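Local structure of NADH dehydrogenase (Methanothermobacter marburgensis, 4R81) at residues V155-G158 with D159-G163; P67-E70 with D71-E74; R106-T109 with Y110-Y114. The protein binds FMN in a flavodoxin-like fold and probably catalyses the transfer of electrons from NADH or NADPH to quinones. All blocks are in the same frame, centred on the assembly; numbering follows the deposited sequence.

Contact 1. Residues V155-G158 with D159-G163; sequences VMLG and DRLLG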
loop_
_atom_site.group_PDB
_atom_site.type_symbol
_atom_site.label_atom_id
_atom_site.label_comp_id
_atom_site.label_asym_id
_atom_site.label_seq_id
_atom_site.Cartn_x
_atom_site.Cartn_y
_atom_site.Cartn_z
ATOM N N VAL A 155 6.508 -7.945 -1.803
ATOM C CA VAL A 155 6.383 -6.651 -1.157
ATOM C C VAL A 155 6.389 -6.761 0.369
ATOM O O VAL A 155 7.209 -6.139 1.050
ATOM C CB VAL A 155 5.108 -5.940 -1.652
ATOM C CG1 VAL A 155 4.849 -4.657 -0.861
ATOM C CG2 VAL A 155 5.235 -5.630 -3.137
ATOM N N MET A 156 5.482 -7.566 0.909
ATOM C CA MET A 156 5.310 -7.638 2.350
ATOM C C MET A 156 6.388 -8.507 2.998
ATOM O O MET A 156 7.083 -8.070 3.916
ATOM C CB MET A 156 3.917 -8.171 2.666
ATOM C CG MET A 156 3.511 -8.031 4.093
ATOM S SD MET A 156 3.179 -6.317 4.534
ATOM C CE MET A 156 2.505 -6.590 6.162
ATOM N N LEU A 157 6.545 -9.730 2.508
ATOM C CA LEU A 157 7.530 -10.636 3.093
ATOM C C LEU A 157 8.943 -10.215 2.711
ATOM O O LEU A 157 9.831 -10.154 3.564
ATOM C CB LEU A 157 7.262 -12.086 2.672
ATOM C CG LEU A 157 5.883 -12.631 3.056
ATOM C CD1 LEU A 157 5.751 -14.108 2.723
ATOM C CD2 LEU A 157 5.627 -12.400 4.536
ATOM N N GLY A 158 9.153 -9.922 1.431
ATOM C CA GLY A 158 10.478 -9.585 0.951
ATOM C C GLY A 158 10.995 -8.245 1.441
ATOM O O GLY A 158 11.905 -8.186 2.267
ATOM N N ASP A 159 10.418 -7.163 0.929
ATOM C CA ASP A 159 10.933 -5.828 1.212
ATOM C C ASP A 159 10.643 -5.371 2.639
ATOM O O ASP A 159 11.532 -4.895 3.344
ATOM C CB ASP A 159 10.357 -4.823 0.218
ATOM C CG ASP A 159 10.971 -3.441 0.357
ATOM O OD1 ASP A 159 12.212 -3.350 0.502
ATOM O OD2 ASP A 159 10.218 -2.441 0.313
ATOM N N ARG A 160 9.395 -5.508 3.065
ATOM C CA ARG A 160 8.980 -4.900 4.326
ATOM C C ARG A 160 9.363 -5.692 5.569
ATOM O O ARG A 160 9.379 -5.141 6.668
ATOM C CB ARG A 160 7.472 -4.630 4.322
ATOM C CG ARG A 160 7.052 -3.526 3.383
ATOM C CD ARG A 160 5.546 -3.398 3.330
ATOM N NE ARG A 160 5.118 -2.621 2.167
ATOM C CZ ARG A 160 3.870 -2.564 1.709
ATOM N NH1 ARG A 160 2.899 -3.227 2.321
ATOM N NH2 ARG A 160 3.597 -1.848 0.633
ATOM N N LEU A 161 9.683 -6.972 5.416
ATOM C CA LEU A 161 9.980 -7.791 6.592
ATOM C C LEU A 161 11.383 -8.389 6.543
ATOM O O LEU A 161 12.258 -7.986 7.314
ATOM C CB LEU A 161 8.890 -8.849 6.808
ATOM C CG LEU A 161 7.547 -8.213 7.192
ATOM C CD1 LEU A 161 6.412 -9.226 7.161
ATOM C CD2 LEU A 161 7.623 -7.535 8.573
ATOM N N LEU A 162 11.618 -9.330 5.632
ATOM C CA LEU A 162 12.972 -9.850 5.464
ATOM C C LEU A 162 13.945 -8.709 5.150
ATOM O O LEU A 162 15.093 -8.728 5.592
ATOM C CB LEU A 162 13.028 -10.927 4.370
ATOM C CG LEU A 162 12.316 -12.260 4.644
ATOM C CD1 LEU A 162 12.194 -13.106 3.376
ATOM C CD2 LEU A 162 13.017 -13.046 5.748
ATOM N N GLY A 163 13.472 -7.710 4.407
ATOM C CA GLY A 163 14.314 -6.605 3.972
ATOM C C GLY A 163 14.777 -5.675 5.081
ATOM O O GLY A 163 15.703 -4.872 4.880
#
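V155 and R160 are joined by a backbone hydrogen bond that reaches back five residues, R160 N to V155 O at 3.0 Å, and L162 N repeats the step to L157 O at 2.9 Å. Both are pi-type turns, wider than alpha turns, in the C-terminal part of helix 148-162. The following link, G163 N to G158 O at 2.7 Å, is weak because its N-H...O angle is only 122°.

The side chains of V155 and R160 run side by side in the same direction. With V155 CG1 anti to the backbone N (chi1 173°), this methyl lies over one face of the guanidinium, near its rim, and CG1 comes within 3.4 Å of R160 NH2. M156 crosses the extended arginine at about a right angle; its SD lies at the guanidinium edge, 3.8 Å from R160 NH1. Further along, L161 CD1 meets L157 CD2 at 4.2 Å, on the apolar side of the helix that packs on V132 of strand 129-135 and V169 of strand 169-174.

Valine and methionine thus flank a buried cation whose polar atoms look to other partners: NH2 forms a salt bridge with D95, and NE is bonded to W93 O of the second subunit. D159 touches FMN, and its OD2 is hydrogen-bonded to S94 OG of that subunit, so this part of the helix probably helps tie the flavin site to the dimer interface.

Contact 2. Residues P67-E70 with D71-E74; sequences PLPE and DVME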
loop_
_atom_site.group_PDB
_atom_site.type_symbol
_atom_site.label_atom_id
_atom_site.label_comp_id
_atom_site.label_asym_id
_atom_site.label_seq_id
_atom_site.Cartn_x
_atom_site.Cartn_y
_atom_site.Cartn_z
ATOM N N PRO A 67 16.091 12.963 15.820
ATOM C CA PRO A 67 14.874 12.745 16.619
ATOM C C PRO A 67 13.753 12.011 15.887
ATOM O O PRO A 67 13.601 12.146 14.671
ATOM C CB PRO A 67 14.410 14.168 16.942
ATOM C CG PRO A 67 15.640 14.989 16.882
ATOM C CD PRO A 67 16.475 14.387 15.794
ATOM N N LEU A 68 12.973 11.242 16.639
ATOM C CA LEU A 68 11.795 10.564 16.111
ATOM C C LEU A 68 10.565 11.025 16.874
ATOM O O LEU A 68 10.658 11.340 18.059
ATOM C CB LEU A 68 11.934 9.046 16.251
ATOM C CG LEU A 68 12.957 8.393 15.325
ATOM C CD1 LEU A 68 13.098 6.920 15.648
ATOM C CD2 LEU A 68 12.531 8.577 13.894
ATOM N N PRO A 69 9.408 11.065 16.196
ATOM C CA PRO A 69 8.138 11.413 16.839
ATOM C C PRO A 69 7.830 10.453 17.988
ATOM O O PRO A 69 8.231 9.288 17.930
ATOM C CB PRO A 69 7.116 11.218 15.717
ATOM C CG PRO A 69 7.884 11.387 14.463
ATOM C CD PRO A 69 9.258 10.850 14.747
ATOM N N GLU A 70 7.125 10.929 19.010
ATOM C CA GLU A 70 6.833 10.103 20.177
ATOM C C GLU A 70 6.058 8.826 19.847
ATOM O O GLU A 70 6.301 7.777 20.450
ATOM C CB GLU A 70 6.107 10.922 21.251
ATOM C CG GLU A 70 7.022 11.864 22.034
ATOM C CD GLU A 70 6.290 13.055 22.620
ATOM O OE1 GLU A 70 5.286 13.492 22.009
ATOM O OE2 GLU A 70 6.724 13.562 23.681
ATOM N N ASP A 71 5.141 8.899 18.889
ATOM C CA ASP A 71 4.336 7.728 18.568
ATOM C C ASP A 71 5.182 6.645 17.903
ATOM O O ASP A 71 4.991 5.453 18.155
ATOM C CB ASP A 71 3.087 8.093 17.748
ATOM C CG ASP A 71 3.405 8.825 16.455
ATOM O OD1 ASP A 71 4.565 9.249 16.235
ATOM O OD2 ASP A 71 2.462 8.988 15.647
ATOM N N VAL A 72 6.136 7.070 17.082
ATOM C CA VAL A 72 7.080 6.146 16.459
ATOM C C VAL A 72 8.006 5.513 17.504
ATOM O O VAL A 72 8.259 4.303 17.471
ATOM C CB VAL A 72 7.899 6.837 15.342
ATOM C CG1 VAL A 72 8.971 5.901 14.803
ATOM C CG2 VAL A 72 6.974 7.284 14.215
ATOM N N MET A 73 8.483 6.326 18.447
ATOM C CA MET A 73 9.329 5.826 19.531
ATOM C C MET A 73 8.611 4.740 20.330
ATOM O O MET A 73 9.209 3.724 20.694
ATOM C CB MET A 73 9.769 6.969 20.453
ATOM C CG MET A 73 10.585 8.034 19.753
ATOM S SD MET A 73 11.104 9.359 20.858
ATOM C CE MET A 73 12.327 8.496 21.844
ATOM N N GLU A 74 7.323 4.951 20.585
ATOM C CA GLU A 74 6.508 3.971 21.298
ATOM C C GLU A 74 6.384 2.664 20.519
ATOM O O GLU A 74 6.420 1.583 21.106
ATOM C CB GLU A 74 5.117 4.542 21.612
ATOM C CG GLU A 74 4.075 3.501 22.014
ATOM C CD GLU A 74 4.295 2.935 23.408
ATOM O OE1 GLU A 74 5.068 3.539 24.188
ATOM O OE2 GLU A 74 3.684 1.888 23.727
#
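P69 and D71 bring together a pyrrolidine ring and a carboxylate, the flat group of this contact: D71 OD1 lies 3.3 Å from P69 CB. On the ring itself, P69 CG meets V72 CG2 at 4.2 Å, so the proline touches both D71 and V72 of the first turn. D71 turns back over this first turn because its CG sits between the backbone N and the carbonyl carbon (chi1 57°). From there OD1 also reaches V72 N at 2.8 Å, a weak bond bent to 123°, while OD2 forms a salt bridge with R106.

P69 occupies the N-cap position. A proline has no polar side chain to cap with, but its carbonyl starts the helical hydrogen bonding: M73 N reaches P69 O at 3.0 Å, and E74 N reaches E70 O at the same 3.0 Å. M73 then folds back over the incoming chain. Its CG packs on L68 CB at 3.9 Å; with CG beside the backbone N and SD continuing in an extended line (chi2 -179°), SD lies 3.5 Å from L68 O. L68 also approaches the helix through its branched end, where CD1 lies 4.3 Å from V72 CG1, so leucine touches two consecutive helical residues.

The contact is the start of helix 70-80, on the surface of the chain. L68 and P69 lean on R58 and E55 of helix 53-61, P69 and V72 pack against R106 of helix 98-107, and E74 pairs with R78 one turn further along its own helix. The helix start thus packs against both helix 53-61 and helix 98-107.

Contact 3. Residues R106-T109 with Y110-Y114; sequences RVWT and YGYAY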
loop_
_atom_site.group_PDB
_atom_site.type_symbol
_atom_site.label_atom_id
_atom_site.label_comp_id
_atom_site.label_asym_id
_atom_site.label_seq_id
_atom_site.Cartn_x
_atom_site.Cartn_y
_atom_site.Cartn_z
ATOM N N ARG A 106 6.121 5.311 8.359
ATOM C CA ARG A 106 6.509 6.123 9.511
ATOM C C ARG A 106 7.374 5.405 10.545
ATOM O O ARG A 106 8.162 6.042 11.254
ATOM C CB ARG A 106 5.257 6.690 10.194
ATOM C CG ARG A 106 4.409 7.597 9.301
ATOM C CD ARG A 106 3.361 8.347 10.113
ATOM N NE ARG A 106 4.000 9.157 11.146
ATOM C CZ ARG A 106 3.749 9.076 12.451
ATOM N NH1 ARG A 106 2.827 8.244 12.909
ATOM N NH2 ARG A 106 4.418 9.851 13.297
ATOM N N VAL A 107 7.226 4.089 10.642
ATOM C CA VAL A 107 7.873 3.346 11.717
ATOM C C VAL A 107 9.176 2.707 11.254
ATOM O O VAL A 107 10.112 2.573 12.033
ATOM C CB VAL A 107 6.895 2.327 12.371
ATOM C CG1 VAL A 107 7.584 1.512 13.482
ATOM C CG2 VAL A 107 5.670 3.065 12.927
ATOM N N TRP A 108 9.259 2.357 9.975
ATOM C CA TRP A 108 10.492 1.780 9.448
ATOM C C TRP A 108 11.480 2.903 9.111
ATOM O O TRP A 108 11.696 3.233 7.940
ATOM C CB TRP A 108 10.204 0.942 8.199
ATOM C CG TRP A 108 9.812 -0.539 8.373
ATOM C CD1 TRP A 108 9.640 -1.428 7.357
ATOM C CD2 TRP A 108 9.563 -1.284 9.595
ATOM N NE1 TRP A 108 9.299 -2.664 7.849
ATOM C CE2 TRP A 108 9.246 -2.607 9.215
ATOM C CE3 TRP A 108 9.571 -0.965 10.960
ATOM C CZ2 TRP A 108 8.950 -3.611 10.145
ATOM C CZ3 TRP A 108 9.273 -1.966 11.885
ATOM C CH2 TRP A 108 8.967 -3.271 11.471
ATOM N N THR A 109 12.089 3.483 10.140
ATOM C CA THR A 109 12.879 4.709 9.987
ATOM C C THR A 109 14.353 4.464 9.713
ATOM O O THR A 109 14.896 3.413 10.054
ATOM C CB THR A 109 12.742 5.610 11.234
ATOM O OG1 THR A 109 13.061 4.855 12.409
ATOM C CG2 THR A 109 11.329 6.105 11.352
ATOM N N TYR A 110 15.000 5.445 9.087
ATOM C CA TYR A 110 16.424 5.349 8.828
ATOM C C TYR A 110 17.168 5.287 10.158
ATOM O O TYR A 110 16.891 6.070 11.077
ATOM C CB TYR A 110 16.927 6.526 7.990
ATOM C CG TYR A 110 18.380 6.362 7.625
ATOM C CD1 TYR A 110 19.382 6.809 8.473
ATOM C CD2 TYR A 110 18.752 5.718 6.451
ATOM C CE1 TYR A 110 20.706 6.633 8.164
ATOM C CE2 TYR A 110 20.075 5.542 6.130
ATOM C CZ TYR A 110 21.050 6.005 6.990
ATOM O OH TYR A 110 22.375 5.833 6.683
ATOM N N GLY A 111 18.110 4.351 10.253
ATOM C CA GLY A 111 18.867 4.149 11.475
ATOM C C GLY A 111 18.273 3.063 12.350
ATOM O O GLY A 111 18.914 2.607 13.298
ATOM N N TYR A 112 17.049 2.650 12.029
ATOM C CA TYR A 112 16.353 1.609 12.778
ATOM C C TYR A 112 16.062 0.390 11.902
ATOM O O TYR A 112 16.578 -0.706 12.153
ATOM C CB TYR A 112 15.045 2.161 13.348
ATOM C CG TYR A 112 14.217 1.141 14.105
ATOM C CD1 TYR A 112 14.645 0.639 15.326
ATOM C CD2 TYR A 112 13.004 0.688 13.599
ATOM C CE1 TYR A 112 13.885 -0.286 16.025
ATOM C CE2 TYR A 112 12.241 -0.234 14.284
ATOM C CZ TYR A 112 12.686 -0.720 15.497
ATOM O OH TYR A 112 11.932 -1.642 16.186
ATOM N N ALA A 113 15.229 0.582 10.880
ATOM C CA ALA A 113 14.835 -0.509 9.985
ATOM C C ALA A 113 15.848 -0.749 8.869
ATOM O O ALA A 113 15.919 -1.843 8.307
ATOM C CB ALA A 113 13.453 -0.248 9.393
ATOM N N TYR A 114 16.620 0.281 8.543
ATOM C CA TYR A 114 17.629 0.178 7.502
ATOM C C TYR A 114 18.633 1.307 7.657
ATOM O O TYR A 114 18.294 2.378 8.161
ATOM C CB TYR A 114 16.980 0.237 6.111
ATOM C CG TYR A 114 16.396 1.586 5.719
ATOM C CD1 TYR A 114 15.162 2.002 6.207
ATOM C CD2 TYR A 114 17.069 2.427 4.839
ATOM C CE1 TYR A 114 14.621 3.228 5.844
ATOM C CE2 TYR A 114 16.538 3.654 4.472
ATOM C CZ TYR A 114 15.314 4.048 4.976
ATOM O OH TYR A 114 14.784 5.265 4.609
HETATM O O HOH W 1 15.649 5.804 13.392
#
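T109 O takes two backbone N-H groups at once, from Y112 N at 3.0 Å and from A113 N, also at 3.0 Å. The A113 bond runs nearly straight on from the carbonyl, whereas the Y112 donor stands 40° above the carbonyl plane. The Y112 bond closes a type II beta turn over Y110 and G111, in which the glycine takes the positive phi (95°) that this turn needs at its third position. Just before it, W108 is the centre of an inverse gamma turn, with a weak bond from T109 N to V107 O at 2.9 Å. Two tight turns therefore follow directly on the end of helix 98-107.

The doubling back brings W108 against A113, CB to CB at 3.7 Å, with the alanine methyl lying obliquely to the indole. Farther out, W108 CZ3 lies at the edge of the Y112 ring, 4.2 Å from CE2. Y114 returns to the same backbone with its ring edge: CE1 is 3.6 Å from W108 O, which lies in the ring plane. The Y114 side chain also lies near a bound FMN. T109 OG1, placed between the backbone N and the carbonyl carbon (chi1 53°), points to a water at 2.9 Å; that water donates to Y110 O at 2.6 Å and so bridges the turn.

Outside the turn, W108 NE1 is hydrogen-bonded to R160 O and its ring meets W93 of the second subunit edge-to-face, while Y112 stacks on H76. The chemistry divides accordingly: backbone bonds, a water and the side chains of E59, R58 and H76 share the polar groups of the turns, and the aromatic rings around them carry the packing.

Along the chain, contact 2 comes first, then contact 3, then contact 1, all within one flavodoxin-like domain built on a five-stranded parallel sheet. Contact 2 begins helix 70-80, contact 3 ends helix 98-107, and contact 1 lies in the last turns of helix 148-162. The centres of contacts 2 and 3 are 11 Å apart, and those of contacts 1 and 3 are 13 Å apart; contacts 1 and 2 do not touch, their nearest atoms being about 14 Å apart. Contact 3 is thus the bridge, touching both. It joins the surface helix start to the helix facing the second subunit, and contacts 1 and 3 both come within about 5 Å of a bound FMN.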